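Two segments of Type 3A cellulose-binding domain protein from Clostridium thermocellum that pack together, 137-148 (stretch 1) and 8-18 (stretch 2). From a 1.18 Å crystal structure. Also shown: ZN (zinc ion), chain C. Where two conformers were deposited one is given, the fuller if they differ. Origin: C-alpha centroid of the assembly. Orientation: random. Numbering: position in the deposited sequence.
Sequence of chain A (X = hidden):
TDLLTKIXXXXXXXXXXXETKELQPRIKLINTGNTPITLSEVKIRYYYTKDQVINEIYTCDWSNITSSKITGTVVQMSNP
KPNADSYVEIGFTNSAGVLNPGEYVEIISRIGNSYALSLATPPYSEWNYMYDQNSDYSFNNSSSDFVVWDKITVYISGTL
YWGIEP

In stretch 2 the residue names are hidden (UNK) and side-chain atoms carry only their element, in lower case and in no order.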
# COMPACT_ATOMS: atom_id res chain seq x y z
N TYR A 137 11.27 3.27 -0.21
CA TYR A 137 10.85 4.54 -0.80
C TYR A 137 9.59 5.09 -0.17
O TYR A 137 9.52 6.27 0.11
CB TYR A 137 10.68 4.35 -2.29
CG TYR A 137 10.21 5.58 -3.03
CD1 TYR A 137 11.12 6.58 -3.37
CD2 TYR A 137 8.89 5.73 -3.42
CE1 TYR A 137 10.71 7.68 -4.09
CE2 TYR A 137 8.46 6.86 -4.13
CZ TYR A 137 9.38 7.81 -4.47
OH TYR A 137 9.01 8.94 -5.15
N SER A 138 8.58 4.26 0.01
CA SER A 138 7.29 4.77 0.48
C SER A 138 7.19 4.97 1.98
O SER A 138 6.18 5.51 2.43
CB SER A 138 6.15 3.85 0.01
OG SER A 138 6.06 3.82 -1.40
N PHE A 139 8.19 4.53 2.75
CA PHE A 139 8.12 4.60 4.21
C PHE A 139 8.13 6.02 4.77
O PHE A 139 8.90 6.87 4.31
CB PHE A 139 9.30 3.80 4.77
CG PHE A 139 9.42 3.78 6.26
CD1 PHE A 139 8.40 3.22 7.05
CD2 PHE A 139 10.56 4.26 6.87
CE1 PHE A 139 8.52 3.16 8.44
CE2 PHE A 139 10.71 4.17 8.25
CZ PHE A 139 9.67 3.62 9.03
N ASN A 140 7.30 6.26 5.77
CA ASN A 140 7.25 7.51 6.51
C ASN A 140 7.64 7.21 7.96
O ASN A 140 6.89 6.58 8.67
CB ASN A 140 5.80 8.04 6.43
CG ASN A 140 5.59 9.32 7.19
OD1 ASN A 140 6.37 9.70 8.09
ND2 ASN A 140 4.51 10.02 6.85
N ASN A 141 8.82 7.63 8.35
CA ASN A 141 9.32 7.30 9.67
C ASN A 141 8.78 8.11 10.83
O ASN A 141 9.17 7.85 11.98
CB ASN A 141 10.87 7.28 9.72
CG ASN A 141 11.50 8.66 9.63
OD1 ASN A 141 10.83 9.68 9.72
ND2 ASN A 141 12.80 8.67 9.43
N SER A 142 7.88 9.05 10.55
CA SER A 142 7.50 9.99 11.58
C SER A 142 6.02 10.01 11.90
O SER A 142 5.63 9.95 13.07
CB SER A 142 7.96 11.39 11.17
OG SER A 142 7.59 12.38 12.12
N SER A 143 5.19 10.13 10.87
CA SER A 143 3.78 10.40 11.13
C SER A 143 3.09 9.28 11.87
O SER A 143 3.20 8.11 11.52
CB SER A 143 3.03 10.65 9.83
OG SER A 143 3.67 11.66 9.08
N SER A 144 2.29 9.64 12.88
CA SER A 144 1.59 8.65 13.69
C SER A 144 0.11 8.57 13.34
O SER A 144 -0.65 7.84 13.99
CB SER A 144 1.77 8.95 15.17
OG SER A 144 1.22 10.22 15.49
N ASP A 145 -0.29 9.32 12.31
CA ASP A 145 -1.65 9.25 11.78
C ASP A 145 -1.59 9.73 10.33
O ASP A 145 -0.54 10.18 9.86
CB ASP A 145 -2.59 10.11 12.64
CG ASP A 145 -4.05 9.71 12.50
OD1 ASP A 145 -4.45 8.90 11.64
OD2 ASP A 145 -4.85 10.27 13.27
N PHE A 146 -2.70 9.64 9.61
CA PHE A 146 -2.74 9.94 8.18
C PHE A 146 -2.20 11.32 7.82
O PHE A 146 -2.59 12.32 8.45
CB PHE A 146 -4.19 9.84 7.68
CG PHE A 146 -4.70 8.45 7.64
CD1 PHE A 146 -4.21 7.54 6.68
CD2 PHE A 146 -5.69 8.03 8.52
CE1 PHE A 146 -4.65 6.26 6.65
CE2 PHE A 146 -6.14 6.74 8.47
CZ PHE A 146 -5.62 5.85 7.51
N VAL A 147 -1.34 11.38 6.81
CA VAL A 147 -0.94 12.64 6.19
C VAL A 147 -1.00 12.47 4.70
O VAL A 147 -0.86 11.38 4.17
CB VAL A 147 0.51 13.08 6.62
CG1 VAL A 147 0.62 13.24 8.12
CG2 VAL A 147 1.61 12.11 6.12
N VAL A 148 -1.24 13.55 3.98
CA VAL A 148 -1.11 13.48 2.52
C VAL A 148 0.30 13.01 2.15
O VAL A 148 1.28 13.49 2.71
CB VAL A 148 -1.44 14.87 1.90
CG1 VAL A 148 -1.26 14.86 0.40
CG2 VAL A 148 -2.90 15.26 2.25
N UNK A 8 -6.99 12.31 -3.61
CA UNK A 8 -5.98 12.61 -2.65
C UNK A 8 -5.64 11.30 -1.95
O UNK A 8 -6.54 10.51 -1.66
c UNK A 8 -5.43 14.00 -0.61
o UNK A 8 -5.75 16.30 -0.17
c UNK A 8 -6.47 13.65 -1.63
c UNK A 8 -5.86 15.14 0.28
o UNK A 8 -6.28 14.90 1.44
N UNK A 9 -4.36 11.06 -1.66
CA UNK A 9 -3.95 9.85 -0.99
C UNK A 9 -3.30 10.26 0.32
O UNK A 9 -2.32 11.03 0.31
c UNK A 9 -2.51 7.69 -1.54
c UNK A 9 -2.98 9.09 -1.89
c UNK A 9 -3.65 6.70 -1.46
c UNK A 9 -1.55 7.64 -0.33
N UNK A 10 -3.84 9.75 1.43
CA UNK A 10 -3.25 9.95 2.75
C UNK A 10 -2.71 8.62 3.24
O UNK A 10 -3.27 7.56 2.90
c UNK A 10 -4.23 10.54 3.75
c UNK A 10 -5.64 12.49 4.35
c UNK A 10 -4.75 11.86 3.31
n UNK A 10 -6.29 13.60 4.01
o UNK A 10 -5.77 11.98 5.44
N UNK A 11 -1.65 8.64 4.04
CA UNK A 11 -1.08 7.37 4.51
C UNK A 11 -0.25 7.61 5.75
O UNK A 11 0.15 8.75 6.06
c UNK A 11 -0.21 6.76 3.43
N UNK A 12 0.04 6.55 6.48
CA UNK A 12 1.10 6.56 7.45
C UNK A 12 1.52 5.12 7.69
O UNK A 12 0.82 4.17 7.30
c UNK A 12 -0.78 5.30 11.67
c UNK A 12 0.69 7.25 8.76
o UNK A 12 -3.02 4.61 12.17
c UNK A 12 0.13 5.94 10.84
c UNK A 12 -0.28 6.52 9.64
c UNK A 12 -1.64 6.46 9.31
c UNK A 12 -2.12 5.25 11.33
c UNK A 12 -2.56 5.81 10.15
N UNK A 13 2.68 4.95 8.35
CA UNK A 13 3.12 3.64 8.79
C UNK A 13 2.79 3.45 10.25
O UNK A 13 3.16 4.23 11.09
o UNK A 13 5.11 4.38 6.38
n UNK A 13 4.95 2.17 6.61
c UNK A 13 4.93 3.40 7.09
c UNK A 13 4.62 3.53 8.54
N UNK A 14 2.07 2.37 10.54
CA UNK A 14 1.64 2.12 11.90
C UNK A 14 2.75 1.55 12.76
O UNK A 14 2.68 1.65 13.99
c UNK A 14 -0.25 0.99 13.18
n UNK A 14 -0.36 -0.25 13.78
c UNK A 14 0.42 1.19 11.86
c UNK A 14 -1.02 -0.14 14.92
c UNK A 14 -0.90 1.85 14.00
n UNK A 14 -1.37 1.12 15.07
N UNK A 15 3.75 0.95 12.13
CA UNK A 15 4.99 0.57 12.79
C UNK A 15 6.11 1.33 12.13
O UNK A 15 6.29 1.22 10.90
c UNK A 15 6.66 -1.29 13.21
c UNK A 15 5.27 -0.95 12.66
c UNK A 15 4.19 -1.76 13.36
c UNK A 15 4.37 -3.22 13.15
N UNK A 16 6.86 2.09 12.93
CA UNK A 16 7.89 2.96 12.36
C UNK A 16 9.30 2.65 12.82
O UNK A 16 10.22 3.43 12.60
c UNK A 16 5.81 6.22 12.34
n UNK A 16 4.19 6.36 15.62
n UNK A 16 3.38 5.39 13.73
c UNK A 16 4.36 6.04 14.35
c UNK A 16 6.27 4.85 12.00
n UNK A 16 5.48 6.43 13.73
c UNK A 16 7.54 4.42 12.69
N UNK A 17 9.47 1.52 13.49
CA UNK A 17 10.79 1.09 13.90
C UNK A 17 11.65 0.81 12.67
O UNK A 17 11.15 0.40 11.62
c UNK A 17 10.70 -0.17 14.76
o UNK A 17 9.94 -1.16 14.08
c UNK A 17 10.00 0.13 16.03
N UNK A 18 12.95 1.04 12.80
CA UNK A 18 13.84 0.85 11.66
C UNK A 18 13.77 -0.58 11.11
O UNK A 18 13.76 -0.78 9.90
c UNK A 18 15.27 1.17 12.09
o UNK A 18 15.58 0.48 13.29
ZN ZN C . -2.48 1.73 16.57
O HOH W 1 2.94 8.44 5.09
O HOH W 2 -3.07 6.44 14.70
O HOH W 3 4.19 7.16 9.15
O HOH W 4 3.88 5.77 4.27
O HOH W 5 7.92 7.48 14.87
O HOH W 6 0.81 5.14 14.93
O HOH W 7 -3.15 3.56 15.69
O HOH W 8 -1.01 2.36 17.86

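Position 8 carries three side-chain carbons in an extended chain, the third bearing two oxygens, one of which lies close to V148 CG2. This is a glutamate, E8, whose OE2 is 3.5 Å from V148 CG2. Position 9 has four carbons forked at the second, the pattern of leucine; the L9 side chain makes no close approach to stretch 1, but L9 O receives a CA-H...O contact from V148 CA at 3.5 Å.

Position 10 again has three carbons, the third ending in one oxygen and one nitrogen, and its oxygen approaches F146 CB; hence glutamine. Q10 NE2 donates to E8 OE2 (2.9 Å), and Q10 OE1 lies 3.5 Å from F146 CB. A single carbon marks position 11 as alanine, A11. Its backbone forms both hydrogen bonds of an antiparallel pair, A11 N to V147 O (2.9 Å) and V147 N to A11 O (3.1 Å).

At position 12 one carbon leads to a six-carbon ring bearing an oxygen; the ring has D145 CA over its face and turns an edge to the F146 ring. This identifies tyrosine. D145 CA sits 3.6 Å from the centroid of the Y12 ring, and the planes of the Y12 and F146 rings meet at 87°, with CD1 of Y12 3.8 Å from CD1 of F146.

Position 13 shows two carbons, the second with one oxygen and one nitrogen, the oxygen within reach of N140 N: asparagine. Its CA-to-CB bond points toward stretch 1, where N13 OD1 accepts from N140 N at 3.0 Å and N13 CG lies 3.5 Å from F139 CD1.

One carbon and a five-membered ring of three carbons and two nitrogens make position 14 histidine. The CA-to-CB bond of H14 points away from stretch 1, and NE2 of H14 binds ZN at 2.0 Å. Position 15, four carbons forked at the first with one two-carbon arm, is isoleucine; the CA-to-CB bond of I15 also points away.

Position 16 has three carbons, a nitrogen, and a carbon with two more nitrogens, running along S143 O and S144 CB, so it is arginine. R16 CD packs 3.3 Å from S143 O and R16 NH2 3.6 Å from S144 CB; R16 NH1 donates to N13 O (2.9 Å). Position 17, one carbon carrying an oxygen and a carbon, is threonine, T17, and position 18, one carbon then an oxygen, is serine, S18; both CA-to-CB bonds point away.

The contact thus joins a short antiparallel pairing at V147 and V148 to a loop held by side chains. Y12 packs against D145 and F146, N13 bonds the backbone at N140, and R16 lies along S143 and S144. Water 3 links N13 N with N140 O and S143 O, bridging backbones that do not bond directly there.

Stretch 2 (8-18) ELQAYNHIRTS
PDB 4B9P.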